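Local coordinates for tailspike protein (Acinetobacter phage vB_ApiP_P1, PDB 6E1R) that probably recognises and depolymerises the capsular polysaccharide of its Acinetobacter host as the trimeric receptor-binding spike of the phage tail, at residues G16-S20 with K21-E25; V101-A104 with T105-R109; S510-A513 with A514-S518. One frame throughout, in Å; residues are numbered along the deposited sequence.

Contact 1: G16-S20 with K21-E25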
ATOM      1  N   GLY A  16     -48.887  35.508   0.414  1.00 71.22           N
ATOM      2  CA  GLY A  16     -49.482  34.726  -0.648  1.00 71.72           C
ATOM      3  C   GLY A  16     -48.485  33.719  -1.183  1.00 80.70           C
ATOM      4  O   GLY A  16     -47.440  33.466  -0.577  1.00 65.95           O
ATOM      5  N   VAL A  17     -48.843  33.131  -2.321  1.00 79.83           N
ATOM      6  CA  VAL A  17     -48.014  32.136  -2.987  1.00 65.97           C
ATOM      7  C   VAL A  17     -47.858  32.525  -4.451  1.00 74.66           C
ATOM      8  O   VAL A  17     -48.822  32.943  -5.102  1.00 81.76           O
ATOM      9  CB  VAL A  17     -48.603  30.715  -2.854  1.00 67.33           C
ATOM     10  CG1 VAL A  17     -48.580  30.264  -1.402  1.00 67.77           C
ATOM     11  CG2 VAL A  17     -50.017  30.669  -3.391  1.00 81.33           C
ATOM     12  N   VAL A  18     -46.632  32.410  -4.959  1.00 72.03           N
ATOM     13  CA  VAL A  18     -46.330  32.652  -6.363  1.00 71.05           C
ATOM     14  C   VAL A  18     -45.708  31.384  -6.934  1.00 71.90           C
ATOM     15  O   VAL A  18     -45.160  30.551  -6.209  1.00 73.69           O
ATOM     16  CB  VAL A  18     -45.405  33.870  -6.570  1.00 67.90           C
ATOM     17  CG1 VAL A  18     -46.008  35.107  -5.926  1.00 64.35           C
ATOM     18  CG2 VAL A  18     -44.029  33.596  -5.997  1.00 68.01           C
ATOM     19  N   ASN A  19     -45.805  31.236  -8.255  1.00 68.89           N
ATOM     20  CA  ASN A  19     -45.401  30.002  -8.914  1.00 69.29           C
ATOM     21  C   ASN A  19     -44.163  30.150  -9.791  1.00 69.54           C
ATOM     22  O   ASN A  19     -43.714  29.154 -10.367  1.00 69.69           O
ATOM     23  CB  ASN A  19     -46.562  29.440  -9.746  1.00 69.93           C
ATOM     24  CG  ASN A  19     -46.968  30.357 -10.881  1.00 74.72           C
ATOM     25  OD1 ASN A  19     -46.543  31.508 -10.949  1.00 76.24           O
ATOM     26  ND2 ASN A  19     -47.799  29.846 -11.783  1.00 77.69           N
ATOM     27  N   SER A  20     -43.600  31.351  -9.913  1.00 65.62           N
ATOM     28  CA  SER A  20     -42.448  31.547 -10.783  1.00 60.67           C
ATOM     29  C   SER A  20     -41.688  32.787 -10.333  1.00 58.90           C
ATOM     30  O   SER A  20     -42.182  33.595  -9.544  1.00 57.20           O
ATOM     31  CB  SER A  20     -42.864  31.675 -12.252  1.00 59.30           C
ATOM     32  OG  SER A  20     -43.666  32.826 -12.456  1.00 62.64           O
ATOM     33  N   LYS A  21     -40.470  32.925 -10.863  1.00 61.27           N
ATOM     34  CA  LYS A  21     -39.644  34.085 -10.547  1.00 57.33           C
ATOM     35  C   LYS A  21     -40.172  35.346 -11.215  1.00 60.27           C
ATOM     36  O   LYS A  21     -40.067  36.439 -10.646  1.00 57.59           O
ATOM     37  CB  LYS A  21     -38.194  33.818 -10.961  1.00 54.26           C
ATOM     38  CG  LYS A  21     -37.231  34.966 -10.705  1.00 52.44           C
ATOM     39  CD  LYS A  21     -36.796  35.625 -12.005  1.00 53.64           C
ATOM     40  CE  LYS A  21     -35.750  36.700 -11.759  1.00 53.63           C
ATOM     41  NZ  LYS A  21     -35.217  37.262 -13.032  1.00 55.15           N
ATOM     42  N   VAL A  22     -40.740  35.217 -12.417  1.00 61.96           N
ATOM     43  CA  VAL A  22     -41.283  36.382 -13.109  1.00 60.97           C
ATOM     44  C   VAL A  22     -42.454  36.969 -12.335  1.00 63.17           C
ATOM     45  O   VAL A  22     -42.659  38.190 -12.336  1.00 67.72           O
ATOM     46  CB  VAL A  22     -41.689  36.005 -14.548  1.00 62.07           C
ATOM     47  CG1 VAL A  22     -42.046  37.250 -15.348  1.00 64.34           C
ATOM     48  CG2 VAL A  22     -40.571  35.229 -15.228  1.00 63.86           C
ATOM     49  N   GLU A  23     -43.236  36.124 -11.659  1.00 63.52           N
ATOM     50  CA  GLU A  23     -44.329  36.623 -10.834  1.00 65.84           C
ATOM     51  C   GLU A  23     -43.840  37.228  -9.525  1.00 65.39           C
ATOM     52  O   GLU A  23     -44.568  38.014  -8.910  1.00 69.69           O
ATOM     53  CB  GLU A  23     -45.339  35.506 -10.551  1.00 70.68           C
ATOM     54  CG  GLU A  23     -46.685  36.012 -10.044  1.00 83.78           C
ATOM     55  CD  GLU A  23     -47.710  34.909  -9.876  1.00 93.05           C
ATOM     56  OE1 GLU A  23     -47.673  33.939 -10.660  1.00 95.45           O
ATOM     57  OE2 GLU A  23     -48.551  35.010  -8.958  1.00 97.42           O
ATOM     58  N   LEU A  24     -42.624  36.894  -9.092  1.00 64.51           N
ATOM     59  CA  LEU A  24     -42.101  37.458  -7.854  1.00 67.09           C
ATOM     60  C   LEU A  24     -41.549  38.860  -8.067  1.00 71.27           C
ATOM     61  O   LEU A  24     -41.771  39.750  -7.239  1.00 73.37           O
ATOM     62  CB  LEU A  24     -41.017  36.549  -7.275  1.00 64.43           C
ATOM     63  CG  LEU A  24     -40.442  37.000  -5.930  1.00 63.81           C
ATOM     64  CD1 LEU A  24     -41.471  36.819  -4.829  1.00 54.66           C
ATOM     65  CD2 LEU A  24     -39.159  36.248  -5.605  1.00 51.75           C
ATOM     66  N   GLU A  25     -40.827  39.075  -9.170  1.00 77.30           N
ATOM     67  CA  GLU A  25     -40.208  40.375  -9.407  1.00 80.59           C
ATOM     68  C   GLU A  25     -41.255  41.453  -9.667  1.00 84.11           C
ATOM     69  O   GLU A  25     -41.099  42.597  -9.224  1.00 82.09           O
ATOM     70  CB  GLU A  25     -39.219  40.269 -10.569  1.00 81.45           C
ATOM     71  CG  GLU A  25     -39.768  39.593 -11.818  1.00 83.08           C
ATOM     72  CD  GLU A  25     -38.696  39.347 -12.866  1.00 82.69           C
ATOM     73  OE1 GLU A  25     -37.528  39.718 -12.628  1.00 80.87           O
ATOM     74  OE2 GLU A  25     -39.026  38.784 -13.931  1.00 83.28           O
TER
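Ser20 and Glu23 meet at the start of a helix: Ser20 OG accepts a weak capping bond from Glu23 N at 3.4 Å, with an N-H...O angle of 153°. The serine hydroxyl sits between its own backbone N and carbonyl carbon (chi1 64°), which turns it along the chain toward the first helical turn; serine suits this N-cap because its short side chain brings an acceptor to an amide that has no helical carbonyl one turn back. The backbone adds a weak bond from Leu24 N to Ser20 O at 3.4 Å. Glu23 stretches back past the cap, extended beyond CG, and crosses Val18 at a slant, OE2 lying 4.0 Å from Val18 CG1. The residues form the turn between strand 16-18 and helix 21-25, the first half of a beta-alpha-beta unit completed by strand 34-37; the two short axes lie at 132°. Val18 CG2 approaches Leu24 CD1 at 4.3 Å, branched apolar chains suited to the buried seam where both also rest on Val35. One turn along the helix, Lys21 NZ reaches Glu25 OE1 in a weak salt bridge of 3.4 Å, and Asn61 gives that carboxylate a further weak bond. Farther out, Val17 packs against Met12 of the second subunit.

Contact 2: V101-A104 with T105-R109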
ATOM      1  N   VAL A 101     -22.257  28.738 -10.132  1.00 42.94           N
ATOM      2  CA  VAL A 101     -20.879  28.652  -9.653  1.00 39.35           C
ATOM      3  C   VAL A 101     -20.426  29.993  -9.092  1.00 43.31           C
ATOM      4  O   VAL A 101     -19.753  30.054  -8.055  1.00 39.97           O
ATOM      5  CB  VAL A 101     -19.942  28.172 -10.779  1.00 38.62           C
ATOM      6  CG1 VAL A 101     -18.597  27.763 -10.210  1.00 38.31           C
ATOM      7  CG2 VAL A 101     -20.565  27.027 -11.558  1.00 38.20           C
ATOM      8  N   ASN A 102     -20.775  31.088  -9.774  1.00 41.36           N
ATOM      9  CA  ASN A 102     -20.408  32.414  -9.286  1.00 42.41           C
ATOM     10  C   ASN A 102     -21.083  32.729  -7.955  1.00 42.95           C
ATOM     11  O   ASN A 102     -20.470  33.344  -7.076  1.00 46.32           O
ATOM     12  CB  ASN A 102     -20.767  33.477 -10.325  1.00 48.47           C
ATOM     13  CG  ASN A 102     -19.844  33.456 -11.530  1.00 49.70           C
ATOM     14  OD1 ASN A 102     -18.623  33.391 -11.390  1.00 56.56           O
ATOM     15  ND2 ASN A 102     -20.424  33.517 -12.723  1.00 47.96           N
ATOM     16  N   THR A 103     -22.338  32.309  -7.783  1.00 44.33           N
ATOM     17  CA  THR A 103     -23.056  32.610  -6.548  1.00 44.07           C
ATOM     18  C   THR A 103     -22.575  31.735  -5.397  1.00 43.04           C
ATOM     19  O   THR A 103     -22.304  32.236  -4.301  1.00 43.61           O
ATOM     20  CB  THR A 103     -24.564  32.438  -6.754  1.00 44.56           C
ATOM     21  OG1 THR A 103     -25.018  33.344  -7.769  1.00 45.59           O
ATOM     22  CG2 THR A 103     -25.316  32.711  -5.462  1.00 45.44           C
ATOM     23  N   ALA A 104     -22.457  30.426  -5.631  1.00 41.86           N
ATOM     24  CA  ALA A 104     -22.057  29.517  -4.562  1.00 41.23           C
ATOM     25  C   ALA A 104     -20.653  29.832  -4.058  1.00 44.83           C
ATOM     26  O   ALA A 104     -20.393  29.774  -2.851  1.00 44.80           O
ATOM     27  CB  ALA A 104     -22.145  28.069  -5.043  1.00 40.12           C
ATOM     28  N   THR A 105     -19.736  30.174  -4.967  1.00 40.57           N
ATOM     29  CA  THR A 105     -18.369  30.470  -4.551  1.00 44.83           C
ATOM     30  C   THR A 105     -18.281  31.823  -3.856  1.00 45.31           C
ATOM     31  O   THR A 105     -17.562  31.968  -2.860  1.00 46.03           O
ATOM     32  CB  THR A 105     -17.424  30.417  -5.753  1.00 43.36           C
ATOM     33  OG1 THR A 105     -17.940  31.232  -6.811  1.00 45.22           O
ATOM     34  CG2 THR A 105     -17.268  28.984  -6.246  1.00 38.45           C
ATOM     35  N   SER A 106     -19.001  32.826  -4.364  1.00 48.25           N
ATOM     36  CA  SER A 106     -18.982  34.134  -3.719  1.00 53.93           C
ATOM     37  C   SER A 106     -19.679  34.096  -2.367  1.00 52.34           C
ATOM     38  O   SER A 106     -19.341  34.880  -1.472  1.00 52.88           O
ATOM     39  CB  SER A 106     -19.631  35.184  -4.622  1.00 64.80           C
ATOM     40  OG  SER A 106     -20.963  34.825  -4.944  1.00 73.02           O
ATOM     41  N   LEU A 107     -20.639  33.189  -2.196  1.00 51.33           N
ATOM     42  CA  LEU A 107     -21.345  33.032  -0.932  1.00 45.29           C
ATOM     43  C   LEU A 107     -20.667  32.035  -0.002  1.00 50.35           C
ATOM     44  O   LEU A 107     -21.106  31.889   1.145  1.00 50.73           O
ATOM     45  CB  LEU A 107     -22.789  32.587  -1.190  1.00 45.39           C
ATOM     46  CG  LEU A 107     -23.791  33.681  -1.563  1.00 46.63           C
ATOM     47  CD1 LEU A 107     -25.167  33.083  -1.799  1.00 46.79           C
ATOM     48  CD2 LEU A 107     -23.848  34.757  -0.492  1.00 48.15           C
ATOM     49  N   LYS A 108     -19.616  31.356  -0.470  1.00 47.36           N
ATOM     50  CA  LYS A 108     -18.871  30.375   0.320  1.00 42.98           C
ATOM     51  C   LYS A 108     -19.800  29.283   0.848  1.00 42.80           C
ATOM     52  O   LYS A 108     -19.864  29.015   2.050  1.00 54.58           O
ATOM     53  CB  LYS A 108     -18.115  31.048   1.469  1.00 45.87           C
ATOM     54  CG  LYS A 108     -17.021  32.016   1.046  1.00 44.55           C
ATOM     55  CD  LYS A 108     -16.287  32.553   2.269  1.00 45.95           C
ATOM     56  CE  LYS A 108     -15.495  33.813   1.952  1.00 46.96           C
ATOM     57  NZ  LYS A 108     -14.892  33.783   0.597  1.00 48.17           N
ATOM     58  N   ARG A 109     -20.528  28.648  -0.065  1.00 42.01           N
ATOM     59  CA  ARG A 109     -21.437  27.576   0.309  1.00 42.00           C
ATOM     60  C   ARG A 109     -21.537  26.583  -0.838  1.00 47.38           C
ATOM     61  O   ARG A 109     -21.274  26.915  -1.996  1.00 50.27           O
ATOM     62  CB  ARG A 109     -22.821  28.120   0.684  1.00 43.34           C
ATOM     63  CG  ARG A 109     -23.557  28.806  -0.454  1.00 49.60           C
ATOM     64  CD  ARG A 109     -24.836  29.462   0.045  1.00 55.57           C
ATOM     65  NE  ARG A 109     -25.727  28.505   0.697  1.00 55.03           N
ATOM     66  CZ  ARG A 109     -26.737  28.847   1.491  1.00 53.13           C
ATOM     67  NH1 ARG A 109     -26.984  30.126   1.738  1.00 55.15           N
ATOM     68  NH2 ARG A 109     -27.497  27.910   2.042  1.00 52.98           N
TER
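With chi1 at 51°, Thr105 OG1 lies between its own backbone N and carbonyl carbon, a rotation that swings the hydroxyl back along the helix to Val101 O, one turn earlier. That bond is modelled very short, so its length is doubtful, and Asp126 is a second, weak partner of the hydroxyl. Val101 O also takes Thr105 N at 3.1 Å, and threonine suits the place because its hydroxyl can join the backbone while CG2 meets Val101 CG1 at 4.4 Å. Ser106 repeats the rotation (chi1 58°), placing OG 2.6 Å from Asn102 O and 3.0 Å from Thr103 O; its single proton can serve either carbonyl. Thr103 and Leu107 run side by side in the same direction, Thr103 CG2 touching Leu107 CD1 at 3.7 Å, while Thr103 OG1 bonds back to Leu99 O. The helix closes in a Schellman motif, with Lys108 at positive phi. Here Arg109 N bonds to Ala104 O at 3.0 Å, nearly straight at 170° and in the carbonyl plane, and the methyl of Ala104 lies near Arg109 O. Helix 94-106 connects strand 79-80 to its parallel neighbour 111-113 in a beta-alpha-beta unit: Thr103, Ala104 and Arg109 touch Leu79, Val101 and Thr105 touch Leu129 of strand 129-133, Arg109 makes a cation-pi contact with Phe74, and Lys108 another with Phe140 of the third subunit.

Contact 3: S510-A513 with A514-S518; sequences SGAA and ASHPS
The methyl of Ala513 sits over one face of the His516 imidazole, displaced toward the rim. This is a CH-pi contact, with Ala513 CB 3.6 Å from the ring centroid and 23° off its normal; NE2 is the ring atom nearest to CB. The histidine ring reaches back over the preceding residues because CG stands anti to the carbonyl carbon (chi1 -66°). Ala512 CB adds a touch to the same imidazole, 3.9 Å from His516 CE1, and small methyls suit both positions since the ring lies so close to the backbone. The fold back is a type I beta turn from Ala513 to His516, closed by a weak bond from His516 N to Ala513 O at 3.4 Å, within the loop that leads from strand 497-507 to strand 519-523. A water bridges His516 ND1, at 3.1 Å, to the backbone N of Ser510, from which it accepts. At the base of the loop, Ser518 directs OG at Gly511 N, a weak bond of 2.8 Å with an angle of 125°; the hydroxyl also bonds to Leu508 O. Gly511 accommodates positive phi readily at this bend. Pro517 centres an inverse gamma turn, and its carbonyl is held by the hydroxyl of Tyr487.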
ATOM      1  N   SER A 510      51.055 -29.342 -22.320  1.00 41.44           N
ATOM      2  CA  SER A 510      52.420 -29.563 -22.776  1.00 42.27           C
ATOM      3  C   SER A 510      52.730 -28.921 -24.120  1.00 44.01           C
ATOM      4  O   SER A 510      53.905 -28.869 -24.501  1.00 48.17           O
ATOM      5  CB  SER A 510      52.709 -31.069 -22.861  1.00 40.28           C
ATOM      6  OG  SER A 510      52.646 -31.670 -21.581  1.00 43.84           O
ATOM      7  N   GLY A 511      51.727 -28.434 -24.843  1.00 37.65           N
ATOM      8  CA  GLY A 511      51.984 -27.767 -26.105  1.00 35.47           C
ATOM      9  C   GLY A 511      52.381 -28.694 -27.230  1.00 37.16           C
ATOM     10  O   GLY A 511      53.165 -28.300 -28.100  1.00 42.04           O
ATOM     11  N   ALA A 512      51.860 -29.924 -27.237  1.00 38.01           N
ATOM     12  CA  ALA A 512      52.186 -30.861 -28.306  1.00 35.75           C
ATOM     13  C   ALA A 512      51.700 -30.359 -29.658  1.00 40.51           C
ATOM     14  O   ALA A 512      52.264 -30.723 -30.696  1.00 46.83           O
ATOM     15  CB  ALA A 512      51.590 -32.235 -28.001  1.00 33.40           C
ATOM     16  N   ALA A 513      50.660 -29.530 -29.667  1.00 36.98           N
ATOM     17  CA  ALA A 513      50.151 -28.905 -30.878  1.00 38.50           C
ATOM     18  C   ALA A 513      49.948 -27.418 -30.622  1.00 41.32           C
ATOM     19  O   ALA A 513      49.974 -26.950 -29.481  1.00 44.63           O
ATOM     20  CB  ALA A 513      48.841 -29.557 -31.340  1.00 38.48           C
ATOM     21  N   ALA A 514      49.754 -26.669 -31.710  1.00 37.52           N
ATOM     22  CA  ALA A 514      49.594 -25.223 -31.592  1.00 43.25           C
ATOM     23  C   ALA A 514      48.293 -24.858 -30.888  1.00 42.21           C
ATOM     24  O   ALA A 514      48.240 -23.874 -30.142  1.00 41.92           O
ATOM     25  CB  ALA A 514      49.660 -24.574 -32.973  1.00 44.47           C
ATOM     26  N   SER A 515      47.235 -25.635 -31.111  1.00 44.73           N
ATOM     27  CA  SER A 515      45.917 -25.340 -30.562  1.00 47.26           C
ATOM     28  C   SER A 515      45.751 -25.784 -29.112  1.00 49.12           C
ATOM     29  O   SER A 515      44.637 -25.701 -28.583  1.00 49.43           O
ATOM     30  CB  SER A 515      44.836 -25.992 -31.429  1.00 50.78           C
ATOM     31  OG  SER A 515      44.992 -27.401 -31.465  1.00 52.95           O
ATOM     32  N   HIS A 516      46.815 -26.250 -28.459  1.00 44.58           N
ATOM     33  CA  HIS A 516      46.687 -26.699 -27.075  1.00 40.88           C
ATOM     34  C   HIS A 516      46.858 -25.520 -26.125  1.00 38.78           C
ATOM     35  O   HIS A 516      47.816 -24.751 -26.271  1.00 35.06           O
ATOM     36  CB  HIS A 516      47.719 -27.772 -26.757  1.00 43.45           C
ATOM     37  CG  HIS A 516      47.523 -29.046 -27.520  1.00 44.31           C
ATOM     38  ND1 HIS A 516      48.278 -30.176 -27.289  1.00 42.35           N
ATOM     39  CD2 HIS A 516      46.655 -29.370 -28.509  1.00 42.52           C
ATOM     40  CE1 HIS A 516      47.885 -31.139 -28.103  1.00 42.03           C
ATOM     41  NE2 HIS A 516      46.902 -30.676 -28.853  1.00 42.01           N
ATOM     42  N   PRO A 517      45.964 -25.344 -25.150  1.00 41.89           N
ATOM     43  CA  PRO A 517      46.070 -24.208 -24.208  1.00 40.32           C
ATOM     44  C   PRO A 517      47.102 -24.454 -23.112  1.00 38.64           C
ATOM     45  O   PRO A 517      46.795 -24.573 -21.920  1.00 36.28           O
ATOM     46  CB  PRO A 517      44.643 -24.103 -23.663  1.00 44.39           C
ATOM     47  CG  PRO A 517      44.148 -25.511 -23.688  1.00 42.51           C
ATOM     48  CD  PRO A 517      44.758 -26.153 -24.907  1.00 43.55           C
ATOM     49  N   SER A 518      48.367 -24.523 -23.516  1.00 45.28           N
ATOM     50  CA  SER A 518      49.469 -24.857 -22.622  1.00 43.56           C
ATOM     51  C   SER A 518      50.246 -23.591 -22.281  1.00 41.37           C
ATOM     52  O   SER A 518      50.795 -22.937 -23.176  1.00 40.28           O
ATOM     53  CB  SER A 518      50.386 -25.894 -23.266  1.00 44.45           C
ATOM     54  OG  SER A 518      49.634 -26.983 -23.773  1.00 46.59           O
TER
HETATM   55  O   HOH W   1      49.413 -30.737 -24.471  1.00 15.69           O

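All three contacts are local and follow one another in series, none nesting within or crossing another. From the N terminus of this fragment, which lacks the first part of the full-length tailspike, contact 1 turns strand 16-18 into helix 21-25 in the small mixed sheet at its start. Contact 2 ends the helix that carries the chain from strand 79-80 to its parallel neighbour 111-113, early in the long run of parallel strands resembling the beta-helical body of other tailspikes. These two centres are 24 Å apart, on the same side of the chain's centre. Contact 3 closes a loop between two antiparallel sheets of the C-terminal domain, from strand 497-507 to strand 519-523, its centre 94 Å from that of contact 2.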